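Local atomic coordinates of malate oxidoreductase (Thermotoga maritima, PDB entry 1VL6), a protein that probably catalyses the NAD-dependent oxidative decarboxylation of malate to pyruvate and carbon dioxide. Residues Asn139-Gly144 with Phe164-Gln169; Thr259-Ala264 with Lys282-Lys287; Ala264-Gly269 with Lys287-Ala292; Asn326-Pro331 with Met374-Asn379; Glu354-Ser359 with Leu378-Ala383. All coordinates share one frame; numbering follows the deposited sequence.

Contact 1. Residues Asn139-Gly144 with Phe164-Gln169; sequences NLEDIG and FHDDQQ
Asn139 swings CG opposite its own backbone N (chi1 177°), which carries the amide across to Phe164 and Asp166. Glu141 starts out the same way but bends at chi2 (80°), and the bend brings its carboxylate back beside Asp166. Two acceptors hold the Asn139 amide nitrogen, both close to its plane: ND2 donates to Asp166 OD1 at 3.0 Å and to Phe164 O at 3.2 Å. That carbonyl also takes Leu140 N at 2.8 Å, in its plane, while the amide comes from above the plane. These bonds sit at the C-terminal ends of two parallel strands, 137-140 and 163-165, neighbours in a beta-alpha-beta unit. Further on, His165 lays its ring beside the Leu140 carbonyl, CD2 3.0 Å from O at the ring edge. A water in the ring plane joins His165 NE2 (2.7 Å), Asp167 OD2 and Ile143 O, and Asp142 N makes a weak bond to that same OD2. Lys99 from helix 89-107 forms salt bridges to both Asp166 OD1 and Glu141 OE1 and also bonds Asn139 OD1. The carboxylates of Glu141, Asp142, Asp166 and Asp167 thus converge beyond the strand ends, with Lys99 probably balancing two of them. Inferred from the family, an acidic cluster of this kind is consistent with the divalent-metal site of malic enzymes.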
# COMPACT_ATOMS: atom_id res chain seq x y z
N ASN A 139 20.55 -10.19 4.65
CA ASN A 139 20.20 -11.58 4.48
C ASN A 139 20.93 -12.14 3.28
O ASN A 139 20.56 -11.87 2.14
CB ASN A 139 18.70 -11.73 4.31
CG ASN A 139 18.28 -13.19 4.06
OD1 ASN A 139 17.34 -13.42 3.32
ND2 ASN A 139 18.99 -14.16 4.65
N LEU A 140 21.98 -12.90 3.53
CA LEU A 140 22.70 -13.60 2.47
C LEU A 140 21.84 -14.78 2.07
O LEU A 140 21.29 -15.45 2.95
CB LEU A 140 24.09 -14.10 2.96
CG LEU A 140 25.08 -13.01 3.33
CD1 LEU A 140 26.21 -13.58 4.08
CD2 LEU A 140 25.58 -12.31 2.09
N GLU A 141 21.71 -15.00 0.77
CA GLU A 141 20.83 -16.04 0.28
C GLU A 141 21.39 -16.64 -1.01
O GLU A 141 21.84 -15.91 -1.90
CB GLU A 141 19.45 -15.43 0.06
CG GLU A 141 18.40 -16.44 -0.39
CD GLU A 141 17.81 -17.28 0.73
OE1 GLU A 141 17.57 -16.75 1.81
OE2 GLU A 141 17.58 -18.48 0.49
N ASP A 142 21.39 -17.98 -1.08
CA ASP A 142 21.68 -18.71 -2.34
C ASP A 142 23.05 -18.37 -2.88
O ASP A 142 23.23 -18.06 -4.10
CB ASP A 142 20.56 -18.49 -3.39
CG ASP A 142 19.24 -19.19 -3.01
OD1 ASP A 142 19.18 -19.82 -1.93
OD2 ASP A 142 18.23 -19.19 -3.74
N ILE A 143 24.01 -18.41 -1.96
CA ILE A 143 25.45 -18.24 -2.27
C ILE A 143 26.10 -19.54 -1.95
O ILE A 143 25.97 -20.06 -0.83
CB ILE A 143 26.08 -17.11 -1.41
CG1 ILE A 143 25.43 -15.76 -1.74
CG2 ILE A 143 27.59 -17.04 -1.62
CD1 ILE A 143 25.72 -14.68 -0.72
N GLY A 144 26.84 -20.08 -2.92
CA GLY A 144 27.37 -21.44 -2.79
C GLY A 144 28.39 -21.68 -1.71
O GLY A 144 29.09 -20.74 -1.27
N PHE A 164 22.79 -12.63 8.30
CA PHE A 164 22.18 -13.94 8.45
C PHE A 164 22.21 -14.58 7.07
O PHE A 164 21.88 -13.90 6.10
CB PHE A 164 20.74 -13.72 8.86
CG PHE A 164 19.93 -14.98 9.07
CD1 PHE A 164 20.18 -15.81 10.17
CD2 PHE A 164 18.89 -15.30 8.23
CE1 PHE A 164 19.42 -16.95 10.37
CE2 PHE A 164 18.11 -16.45 8.43
CZ PHE A 164 18.38 -17.28 9.51
N HIS A 165 22.60 -15.85 6.99
CA HIS A 165 22.46 -16.65 5.74
C HIS A 165 21.53 -17.85 5.96
O HIS A 165 21.89 -18.79 6.68
CB HIS A 165 23.83 -17.13 5.26
CG HIS A 165 23.80 -17.89 3.98
ND1 HIS A 165 24.83 -18.71 3.59
CD2 HIS A 165 22.88 -17.96 2.99
CE1 HIS A 165 24.55 -19.24 2.41
NE2 HIS A 165 23.36 -18.82 2.03
N ASP A 166 20.34 -17.79 5.38
CA ASP A 166 19.35 -18.85 5.55
C ASP A 166 19.85 -20.25 5.50
O ASP A 166 19.61 -21.03 6.40
CB ASP A 166 18.32 -18.82 4.44
CG ASP A 166 17.25 -17.92 4.73
OD1 ASP A 166 17.39 -16.70 4.47
OD2 ASP A 166 16.24 -18.40 5.29
N ASP A 167 20.44 -20.59 4.37
CA ASP A 167 20.77 -21.97 4.07
C ASP A 167 21.72 -22.55 5.07
O ASP A 167 21.77 -23.76 5.25
CB ASP A 167 21.40 -22.05 2.67
CG ASP A 167 20.42 -21.59 1.59
OD1 ASP A 167 19.51 -22.46 1.39
OD2 ASP A 167 20.42 -20.42 1.01
N GLN A 168 22.46 -21.69 5.74
CA GLN A 168 23.34 -22.09 6.82
C GLN A 168 22.59 -22.05 8.13
O GLN A 168 22.39 -23.09 8.74
CB GLN A 168 24.55 -21.14 6.87
CG GLN A 168 25.51 -21.19 5.66
CD GLN A 168 26.87 -20.53 5.96
OE1 GLN A 168 27.55 -20.92 6.90
NE2 GLN A 168 27.25 -19.55 5.15
N GLN A 169 22.22 -20.84 8.57
CA GLN A 169 21.77 -20.63 9.97
C GLN A 169 20.28 -20.96 10.15
O GLN A 169 19.87 -21.52 11.16
CB GLN A 169 22.09 -19.19 10.49
CG GLN A 169 23.60 -18.87 10.41
CD GLN A 169 23.93 -17.40 10.44
OE1 GLN A 169 23.48 -16.65 9.58
NE2 GLN A 169 24.68 -16.96 11.46
O HOH W 1 23.13 -20.51 -0.10

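Contact 2. Residues Thr259-Ala264 with Lys282-Lys287; sequences TALEGA and KKMSRK
Lys283 opens the contact with its backbone: its carbonyl oxygen receives Gly263 N at 2.9 Å, in the carbonyl plane and on a lone pair. Gly263 belongs to a type II beta turn, Leu261 to Ala264, which follows helix 257-261 and leads towards strand 266-269 of the nucleotide-binding domain. Its positive phi (76°) is one that glycine adopts readily, and it fits this place in such a turn. The Lys283 side chain runs off towards helix 257-261, where NZ forms a salt bridge with Glu258; Glu262 has its carboxylate nearby as well, though its OE2 stays 5.0 Å from NZ. Next comes Met284, a selenomethionine, the residue with most surface buried here. Its chain leaves CB extended and then bends at the selenium (chi3 60°). Met284 CB lies 3.3 Å from Ala264 O, Met284 CG lies 4.2 Å from Leu261 CB, and the terminal methyl CE turns back to 4.3 Å from Ala264 CB. Its CB, CG and CE thus touch Leu261 and Ala264, the two ends of the turn. Ser285 completes the grip: its backbone N donates to Ala264 O almost straight (167°), although the donor stands well above the carbonyl plane. The two backbone bonds, one on either side of Met284, fasten the turn to the loop that precedes strand 289-292. The Ser285 hydroxyl bonds Asp265 OD1 and has Lys188 as a weak second partner, while OG also lies 3.2 Å from Ala264 O.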
# COMPACT_ATOMS: atom_id res chain seq x y z
N THR A 259 26.98 -48.03 5.34
CA THR A 259 27.75 -48.35 6.53
C THR A 259 27.44 -47.39 7.72
O THR A 259 27.25 -47.83 8.87
CB THR A 259 29.22 -48.22 6.15
OG1 THR A 259 29.61 -49.32 5.29
CG2 THR A 259 30.12 -48.34 7.35
N ALA A 260 27.38 -46.10 7.43
CA ALA A 260 27.07 -45.08 8.45
C ALA A 260 25.74 -45.32 9.11
O ALA A 260 25.60 -45.05 10.31
CB ALA A 260 27.09 -43.69 7.86
N LEU A 261 24.78 -45.82 8.35
CA LEU A 261 23.44 -45.93 8.86
C LEU A 261 23.23 -47.14 9.75
O LEU A 261 22.23 -47.21 10.42
CB LEU A 261 22.46 -45.96 7.71
CG LEU A 261 22.37 -44.66 6.93
CD1 LEU A 261 21.75 -44.94 5.61
CD2 LEU A 261 21.51 -43.61 7.66
N GLU A 262 24.16 -48.09 9.78
CA GLU A 262 23.99 -49.26 10.63
C GLU A 262 23.83 -48.78 12.06
O GLU A 262 24.71 -48.13 12.60
CB GLU A 262 25.17 -50.18 10.54
CG GLU A 262 25.21 -50.99 9.27
CD GLU A 262 26.58 -51.63 9.05
OE1 GLU A 262 27.20 -52.08 10.05
OE2 GLU A 262 27.05 -51.68 7.88
N GLY A 263 22.66 -49.07 12.64
CA GLY A 263 22.40 -48.73 14.01
C GLY A 263 22.10 -47.27 14.26
O GLY A 263 21.82 -46.89 15.37
N ALA A 264 22.14 -46.46 13.23
CA ALA A 264 21.88 -45.05 13.43
C ALA A 264 20.47 -44.80 13.91
O ALA A 264 19.54 -45.47 13.51
CB ALA A 264 22.16 -44.30 12.14
N LYS A 282 15.91 -50.73 7.77
CA LYS A 282 15.77 -51.85 8.65
C LYS A 282 17.08 -52.17 9.37
O LYS A 282 17.05 -52.91 10.33
CB LYS A 282 15.27 -53.06 7.83
CG LYS A 282 13.94 -52.76 7.14
CD LYS A 282 13.12 -53.95 6.69
CE LYS A 282 11.93 -53.47 5.77
NZ LYS A 282 11.56 -54.52 4.76
N LYS A 283 18.22 -51.63 8.93
CA LYS A 283 19.49 -51.87 9.63
C LYS A 283 19.83 -50.70 10.53
O LYS A 283 20.81 -50.75 11.23
CB LYS A 283 20.62 -52.10 8.67
CG LYS A 283 20.38 -53.25 7.73
CD LYS A 283 21.64 -53.59 6.88
CE LYS A 283 22.04 -52.44 5.98
NZ LYS A 283 23.11 -52.88 5.11
N MSE A 284 19.01 -49.66 10.52
CA MSE A 284 19.14 -48.58 11.49
C MSE A 284 18.60 -49.08 12.81
O MSE A 284 18.08 -50.17 12.87
CB MSE A 284 18.34 -47.32 11.06
CG MSE A 284 18.84 -46.70 9.78
SE MSE A 284 17.82 -45.17 9.20
CE MSE A 284 18.05 -43.91 10.79
N SER A 285 18.68 -48.29 13.88
CA SER A 285 18.14 -48.76 15.15
C SER A 285 16.62 -48.78 15.15
O SER A 285 15.99 -48.38 14.18
CB SER A 285 18.63 -47.87 16.28
OG SER A 285 18.07 -46.54 16.12
N ARG A 286 16.04 -49.19 16.26
CA ARG A 286 14.58 -49.14 16.42
C ARG A 286 14.09 -47.69 16.44
O ARG A 286 14.81 -46.78 16.86
CB ARG A 286 14.10 -49.91 17.66
CG ARG A 286 14.19 -51.50 17.52
N LYS A 287 12.86 -47.50 15.96
CA LYS A 287 12.20 -46.21 15.83
C LYS A 287 13.06 -45.15 15.16
O LYS A 287 13.23 -44.05 15.65
CB LYS A 287 11.66 -45.77 17.18
CG LYS A 287 10.38 -46.57 17.60
CD LYS A 287 9.77 -46.05 18.94
CE LYS A 287 8.22 -46.21 19.01
NZ LYS A 287 7.57 -45.18 19.95

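Contact 3. Residues Ala264-Gly269 with Lys287-Ala292; sequences ADFFIG and KPVIFA
The Phe266 ring is met obliquely by Val289 CB, 3.5 Å from CD2, and the Phe179 ring of helix 166-186 meets it at about 55°. The Phe291 ring is likewise approached obliquely by Ile268 CD1, 4.0 Å from CD2. In both pairs the side chains lie side by side, pointing the same way from the sheet. On the other side of the sheet Phe267 sends CG opposite its backbone N (chi1 163°), which leans the ring forward over Gly269, Phe267 CZ 3.4 Å from Gly269 CA. Ala292 CA then sits at the Phe267 ring edge, 4.5 Å from CE2, while Ile290 CD1 packs against Phe267 CB at 4.1 Å. Behind these side chains, strands 266-269 and 289-292 run parallel, their axes 4.8 Å apart. Four backbone bonds alternate between them: Val289 N to Asp265 O, Phe267 N to Val289 O, Phe291 N to Phe267 O (2.9 Å), and Gly269 N to Phe291 O. The strands are adjacent in the Rossmann-type sheet of the NAD-binding domain, with 194-198 on the far side of 266-269 and 312-315 beyond 289-292. Helix 166-186 packs on Phe266, Ile268 and Phe291. Chemically this is domain core: beyond the four shared bonds, the backbones of Phe266 and Ile268 bond on to strand 194-198, and the side chains meeting here are all hydrocarbon.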
# COMPACT_ATOMS: atom_id res chain seq x y z
N ALA A 264 22.14 -46.46 13.23
CA ALA A 264 21.88 -45.05 13.43
C ALA A 264 20.47 -44.80 13.91
O ALA A 264 19.54 -45.47 13.51
CB ALA A 264 22.16 -44.30 12.14
N ASP A 265 20.31 -43.78 14.74
CA ASP A 265 19.01 -43.38 15.22
C ASP A 265 18.36 -42.30 14.37
O ASP A 265 17.14 -42.22 14.28
CB ASP A 265 19.16 -42.85 16.63
CG ASP A 265 19.68 -43.90 17.57
OD1 ASP A 265 18.83 -44.70 18.03
OD2 ASP A 265 20.90 -44.02 17.86
N PHE A 266 19.19 -41.44 13.77
CA PHE A 266 18.67 -40.40 12.89
C PHE A 266 19.49 -40.34 11.63
O PHE A 266 20.71 -40.62 11.64
CB PHE A 266 18.75 -39.04 13.56
CG PHE A 266 17.88 -38.92 14.79
CD1 PHE A 266 18.22 -39.56 15.96
CD2 PHE A 266 16.76 -38.10 14.77
CE1 PHE A 266 17.46 -39.41 17.09
CE2 PHE A 266 16.00 -37.96 15.90
CZ PHE A 266 16.33 -38.62 17.05
N PHE A 267 18.81 -40.03 10.53
CA PHE A 267 19.47 -39.66 9.31
C PHE A 267 18.99 -38.27 9.04
O PHE A 267 17.76 -38.03 9.03
CB PHE A 267 19.10 -40.58 8.14
CG PHE A 267 19.44 -40.02 6.76
CD1 PHE A 267 20.70 -40.21 6.20
CD2 PHE A 267 18.53 -39.27 6.06
CE1 PHE A 267 21.01 -39.70 4.98
CE2 PHE A 267 18.86 -38.73 4.84
CZ PHE A 267 20.09 -38.95 4.30
N ILE A 268 19.94 -37.36 8.81
CA ILE A 268 19.61 -36.04 8.31
C ILE A 268 20.32 -35.79 7.01
O ILE A 268 21.56 -35.67 6.94
CB ILE A 268 20.01 -35.02 9.30
CG1 ILE A 268 19.46 -35.43 10.69
CG2 ILE A 268 19.44 -33.72 8.90
CD1 ILE A 268 19.49 -34.33 11.72
N GLY A 269 19.52 -35.70 5.96
CA GLY A 269 20.03 -35.53 4.63
C GLY A 269 19.66 -34.20 4.06
O GLY A 269 18.48 -33.79 4.05
N LYS A 287 12.86 -47.50 15.96
CA LYS A 287 12.20 -46.21 15.83
C LYS A 287 13.06 -45.15 15.16
O LYS A 287 13.23 -44.05 15.65
CB LYS A 287 11.66 -45.77 17.18
CG LYS A 287 10.38 -46.57 17.60
CD LYS A 287 9.77 -46.05 18.94
CE LYS A 287 8.22 -46.21 19.01
NZ LYS A 287 7.57 -45.18 19.95
N PRO A 288 13.61 -45.49 14.00
CA PRO A 288 14.48 -44.59 13.27
C PRO A 288 13.77 -43.37 12.71
O PRO A 288 12.58 -43.43 12.32
CB PRO A 288 14.96 -45.45 12.13
CG PRO A 288 13.88 -46.44 11.92
CD PRO A 288 13.46 -46.77 13.29
N VAL A 289 14.51 -42.27 12.66
CA VAL A 289 14.00 -41.01 12.24
C VAL A 289 14.78 -40.59 11.02
O VAL A 289 16.03 -40.70 11.01
CB VAL A 289 14.17 -39.95 13.33
CG1 VAL A 289 13.79 -38.54 12.79
CG2 VAL A 289 13.30 -40.28 14.46
N ILE A 290 14.03 -40.14 10.00
CA ILE A 290 14.55 -39.84 8.67
C ILE A 290 14.10 -38.42 8.29
O ILE A 290 12.88 -38.19 8.04
CB ILE A 290 13.95 -40.81 7.62
CG1 ILE A 290 14.24 -42.26 7.96
CG2 ILE A 290 14.42 -40.47 6.19
CD1 ILE A 290 15.61 -42.65 7.88
N PHE A 291 15.05 -37.47 8.29
CA PHE A 291 14.82 -36.12 7.84
C PHE A 291 15.45 -36.17 6.44
O PHE A 291 16.70 -36.22 6.32
CB PHE A 291 15.56 -35.10 8.71
CG PHE A 291 14.98 -34.83 10.09
CD1 PHE A 291 13.94 -35.56 10.62
CD2 PHE A 291 15.58 -33.87 10.91
CE1 PHE A 291 13.46 -35.29 11.91
CE2 PHE A 291 15.11 -33.59 12.19
CZ PHE A 291 14.05 -34.29 12.69
N ALA A 292 14.63 -36.21 5.40
CA ALA A 292 15.17 -36.30 4.06
C ALA A 292 14.84 -35.02 3.38
O ALA A 292 13.80 -34.90 2.74
CB ALA A 292 14.60 -37.50 3.31

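Contact 4. Residues Asn326-Pro331 with Met374-Asn379; sequences NLLAFP and MKVHLN
His377 buries more surface than any other residue of this contact, followed by Leu328 and Val376. From helix 374-386 the imidazole is directed with CG beside the backbone N (chi1 -57°) and turned by chi2 (-62°), which brings its CE1 and ND1 edge to the bend just before helix 330-340. Leu327 O lies in the ring plane there, 3.1 Å from CE1. At the same edge ND1 shares a water at 2.8 Å, and this water donates to Leu328 O, also at 2.8 Å, with a weak further bond to Ala329 O. The segments therefore meet through a bridging water, with no direct hydrogen bond between them. Pro331, in the first turn of helix 330-340, comes obliquely to the ring, its CG 4.0 Å from His377 ND1. NE2 bonds Ala371 O; both ring nitrogens thus have polar partners, which should restrain the rotation of the imidazole, and the Phe106 ring of helix 89-107 meets it at about 60°. In the apolar part Leu328 CD2 lies 4.1 Å from Val376 CG2, the side chains crossing at a slant. Helix 374-386 also packs on its counterpart in the third subunit, where Leu378 meets Leu378 of that chain. This is a helix-to-turn packing in which a histidine and a bridging water join the 3-10 turn before helix 330-340 to the C-terminal helix, next to a subunit interface.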
# COMPACT_ATOMS: atom_id res chain seq x y z
N ASN A 326 12.97 -23.27 6.30
CA ASN A 326 13.63 -22.04 6.72
C ASN A 326 12.68 -20.95 7.11
O ASN A 326 13.01 -20.14 7.96
CB ASN A 326 14.48 -21.55 5.53
CG ASN A 326 15.76 -22.33 5.41
OD1 ASN A 326 15.91 -23.38 6.03
ND2 ASN A 326 16.72 -21.79 4.69
N LEU A 327 11.49 -20.96 6.50
CA LEU A 327 10.49 -19.94 6.72
C LEU A 327 10.05 -19.85 8.16
O LEU A 327 9.60 -18.79 8.60
CB LEU A 327 9.28 -20.15 5.81
CG LEU A 327 8.18 -19.10 5.92
CD1 LEU A 327 8.66 -17.71 5.66
CD2 LEU A 327 7.05 -19.48 4.94
N LEU A 328 10.13 -20.93 8.90
CA LEU A 328 9.78 -20.85 10.31
C LEU A 328 10.76 -20.02 11.09
O LEU A 328 10.43 -19.56 12.20
CB LEU A 328 9.74 -22.24 10.93
CG LEU A 328 8.67 -23.18 10.42
CD1 LEU A 328 8.99 -24.60 10.81
CD2 LEU A 328 7.36 -22.77 10.99
N ALA A 329 11.97 -19.82 10.54
CA ALA A 329 13.08 -19.21 11.32
C ALA A 329 13.40 -17.78 10.93
O ALA A 329 13.50 -16.91 11.79
CB ALA A 329 14.31 -20.05 11.18
N PHE A 330 13.59 -17.53 9.63
CA PHE A 330 14.14 -16.22 9.23
C PHE A 330 13.28 -14.99 9.57
O PHE A 330 13.82 -13.97 9.92
CB PHE A 330 14.62 -16.22 7.77
CG PHE A 330 13.54 -16.24 6.73
CD1 PHE A 330 12.76 -15.10 6.47
CD2 PHE A 330 13.35 -17.37 5.94
CE1 PHE A 330 11.79 -15.11 5.47
CE2 PHE A 330 12.37 -17.40 4.95
CZ PHE A 330 11.59 -16.28 4.72
N PRO A 331 11.96 -15.04 9.50
CA PRO A 331 11.23 -13.83 9.78
C PRO A 331 11.48 -13.35 11.21
O PRO A 331 11.79 -12.17 11.44
CB PRO A 331 9.78 -14.22 9.52
CG PRO A 331 9.91 -15.39 8.58
CD PRO A 331 11.07 -16.14 9.09
N MSE A 374 1.13 -18.24 12.83
CA MSE A 374 1.73 -16.96 13.14
C MSE A 374 2.28 -16.89 14.52
O MSE A 374 3.15 -16.09 14.77
CB MSE A 374 0.66 -15.89 12.92
CG MSE A 374 0.08 -15.89 11.44
SE MSE A 374 1.53 -16.01 10.04
CE MSE A 374 2.38 -14.22 10.44
N LYS A 375 1.80 -17.75 15.43
CA LYS A 375 2.38 -17.82 16.77
C LYS A 375 3.87 -18.15 16.70
O LYS A 375 4.66 -17.61 17.48
CB LYS A 375 1.56 -18.69 17.76
CG LYS A 375 0.36 -17.79 18.42
CD LYS A 375 -0.60 -18.36 19.60
N VAL A 376 4.29 -18.97 15.73
CA VAL A 376 5.71 -19.33 15.68
C VAL A 376 6.58 -18.08 15.50
O VAL A 376 7.58 -17.89 16.18
CB VAL A 376 6.16 -20.20 14.49
CG1 VAL A 376 7.29 -21.09 14.93
CG2 VAL A 376 5.11 -21.00 13.91
N HIS A 377 6.18 -17.24 14.53
CA HIS A 377 6.97 -16.08 14.17
C HIS A 377 7.02 -15.08 15.31
O HIS A 377 8.04 -14.48 15.55
CB HIS A 377 6.40 -15.45 12.92
CG HIS A 377 6.35 -16.40 11.79
ND1 HIS A 377 7.49 -16.98 11.27
CD2 HIS A 377 5.31 -16.93 11.12
CE1 HIS A 377 7.15 -17.81 10.31
NE2 HIS A 377 5.83 -17.80 10.19
N LEU A 378 5.93 -14.92 16.02
CA LEU A 378 5.97 -14.15 17.24
C LEU A 378 6.92 -14.73 18.30
O LEU A 378 7.69 -13.98 18.93
CB LEU A 378 4.60 -14.07 17.87
CG LEU A 378 3.57 -13.32 17.06
CD1 LEU A 378 2.22 -13.36 17.79
CD2 LEU A 378 3.99 -11.88 16.81
N ASN A 379 6.86 -16.03 18.50
CA ASN A 379 7.70 -16.64 19.51
C ASN A 379 9.17 -16.58 19.17
O ASN A 379 9.98 -16.30 20.02
CB ASN A 379 7.31 -18.08 19.77
CG ASN A 379 5.94 -18.22 20.41
OD1 ASN A 379 5.37 -17.28 20.99
ND2 ASN A 379 5.38 -19.39 20.27
O HOH W 2 10.05 -16.81 12.40

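Contact 5. Residues Glu354-Ser359 with Leu378-Ala383; sequences EAIARS and LNVYTA
Ser359 OG is held from two sides: it donates to Ala355 O, one turn back, at 2.6 Å, and accepts Asn379 ND2 at 2.9 Å. The second bond is nearly straight (173°), and the hydroxyl lies in the plane of the Asn379 amide. Because the proton of OG is committed to Ala355 O, the oxygen is left to accept, and the bond ties Ser359, close to the last turn of helix 346-358, to helix 374-386. Arg358, its chain extended from CG to NE, lays its guanidinium obliquely by the same amide, NH2 3.5 Å from Asn379 CG and the two planes 38° apart. Away from the polar end the helices close on alanines and branched aliphatic side chains. Ala355 CB sits 3.8 Å from both Ala383 CB and Asn379 O, packing straight onto the other helix's backbone. Ile356 crosses Val380, Ile356 CG1 3.6 Å from Val380 CG2, and also touches Val173 and Ala177 of helix 166-186. With axes 8.6 Å apart at closest approach and directions 151° apart, this is a close, roughly antiparallel helix pair with alanines at the interface, in the C-terminal helical part of the chain.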
# COMPACT_ATOMS: atom_id res chain seq x y z
N GLU A 354 14.77 -23.30 20.35
CA GLU A 354 13.86 -23.65 21.44
C GLU A 354 12.43 -23.11 21.23
O GLU A 354 11.44 -23.77 21.58
CB GLU A 354 14.39 -23.14 22.78
CG GLU A 354 15.69 -23.81 23.20
CD GLU A 354 15.50 -25.23 23.69
OE1 GLU A 354 14.35 -25.60 23.96
OE2 GLU A 354 16.50 -25.95 23.87
N ALA A 355 12.34 -21.92 20.69
CA ALA A 355 11.08 -21.29 20.50
C ALA A 355 10.28 -22.05 19.44
O ALA A 355 9.07 -22.31 19.62
CB ALA A 355 11.32 -19.86 20.11
N ILE A 356 10.95 -22.46 18.36
CA ILE A 356 10.23 -23.26 17.33
C ILE A 356 9.77 -24.62 17.92
O ILE A 356 8.63 -25.02 17.78
CB ILE A 356 11.10 -23.45 16.11
CG1 ILE A 356 11.25 -22.11 15.38
CG2 ILE A 356 10.53 -24.48 15.20
CD1 ILE A 356 12.39 -22.11 14.44
N ALA A 357 10.65 -25.27 18.67
CA ALA A 357 10.31 -26.58 19.21
C ALA A 357 9.13 -26.49 20.15
O ALA A 357 8.30 -27.38 20.18
CB ALA A 357 11.48 -27.23 19.92
N ARG A 358 9.06 -25.44 20.95
CA ARG A 358 8.02 -25.40 21.97
C ARG A 358 6.76 -24.85 21.31
O ARG A 358 5.71 -24.77 21.93
CB ARG A 358 8.43 -24.60 23.22
CG ARG A 358 8.32 -23.11 23.04
CD ARG A 358 8.81 -22.26 24.22
NE ARG A 358 8.82 -20.84 23.80
CZ ARG A 358 7.73 -20.08 23.73
NH1 ARG A 358 6.54 -20.58 24.06
NH2 ARG A 358 7.81 -18.80 23.33
N SER A 359 6.83 -24.47 20.04
CA SER A 359 5.67 -23.84 19.45
C SER A 359 4.63 -24.88 19.01
O SER A 359 3.70 -24.55 18.31
CB SER A 359 6.09 -22.86 18.35
OG SER A 359 6.61 -21.65 18.94
N LEU A 378 5.93 -14.92 16.02
CA LEU A 378 5.97 -14.15 17.24
C LEU A 378 6.92 -14.73 18.30
O LEU A 378 7.69 -13.98 18.93
CB LEU A 378 4.60 -14.07 17.87
CG LEU A 378 3.57 -13.32 17.06
CD1 LEU A 378 2.22 -13.36 17.79
CD2 LEU A 378 3.99 -11.88 16.81
N ASN A 379 6.86 -16.03 18.50
CA ASN A 379 7.70 -16.64 19.51
C ASN A 379 9.17 -16.58 19.17
O ASN A 379 9.98 -16.30 20.02
CB ASN A 379 7.31 -18.08 19.77
CG ASN A 379 5.94 -18.22 20.41
OD1 ASN A 379 5.37 -17.28 20.99
ND2 ASN A 379 5.38 -19.39 20.27
N VAL A 380 9.51 -16.78 17.92
CA VAL A 380 10.90 -16.70 17.50
C VAL A 380 11.40 -15.25 17.66
O VAL A 380 12.47 -14.99 18.20
CB VAL A 380 11.04 -17.15 16.04
CG1 VAL A 380 12.42 -16.86 15.53
CG2 VAL A 380 10.72 -18.63 15.91
N TYR A 381 10.62 -14.31 17.17
CA TYR A 381 10.95 -12.91 17.35
C TYR A 381 11.20 -12.59 18.81
O TYR A 381 12.18 -11.97 19.13
CB TYR A 381 9.84 -11.99 16.82
CG TYR A 381 9.96 -10.59 17.32
CD1 TYR A 381 10.95 -9.75 16.86
CD2 TYR A 381 9.06 -10.08 18.24
CE1 TYR A 381 11.04 -8.42 17.30
CE2 TYR A 381 9.14 -8.77 18.69
CZ TYR A 381 10.13 -7.95 18.23
OH TYR A 381 10.22 -6.66 18.72
N THR A 382 10.28 -12.98 19.68
CA THR A 382 10.44 -12.67 21.11
C THR A 382 11.72 -13.32 21.66
O THR A 382 12.48 -12.74 22.41
CB THR A 382 9.29 -13.22 21.92
OG1 THR A 382 8.07 -12.54 21.61
CG2 THR A 382 9.52 -12.90 23.37
N ALA A 383 11.93 -14.56 21.27
CA ALA A 383 13.08 -15.27 21.76
C ALA A 383 14.38 -14.55 21.37
O ALA A 383 15.27 -14.32 22.20
CB ALA A 383 13.11 -16.70 21.24

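In the fold
Contacts 2 and 3 run on from each other, sharing Ala264 and Lys287 with centres about 9 Å apart: the turn and loop of the former feed the parallel strands of the latter. Contacts 4 and 5, centres about 7 Å apart, share Leu378 and Asn379 of helix 374-386, and both lie against the third subunit. Contact 1, the acidic cluster consistent with a metal site, touches contact 4: Phe164 CE2 packs on Phe330 CB at 3.6 Å, and Asp166 meets Asn326 and Phe330. Its centre is about 24 Å from that of contact 3 in the NAD-binding sheet. Helix 166-186 begins within contact 1 and goes on to pack against residues of contacts 3 and 5.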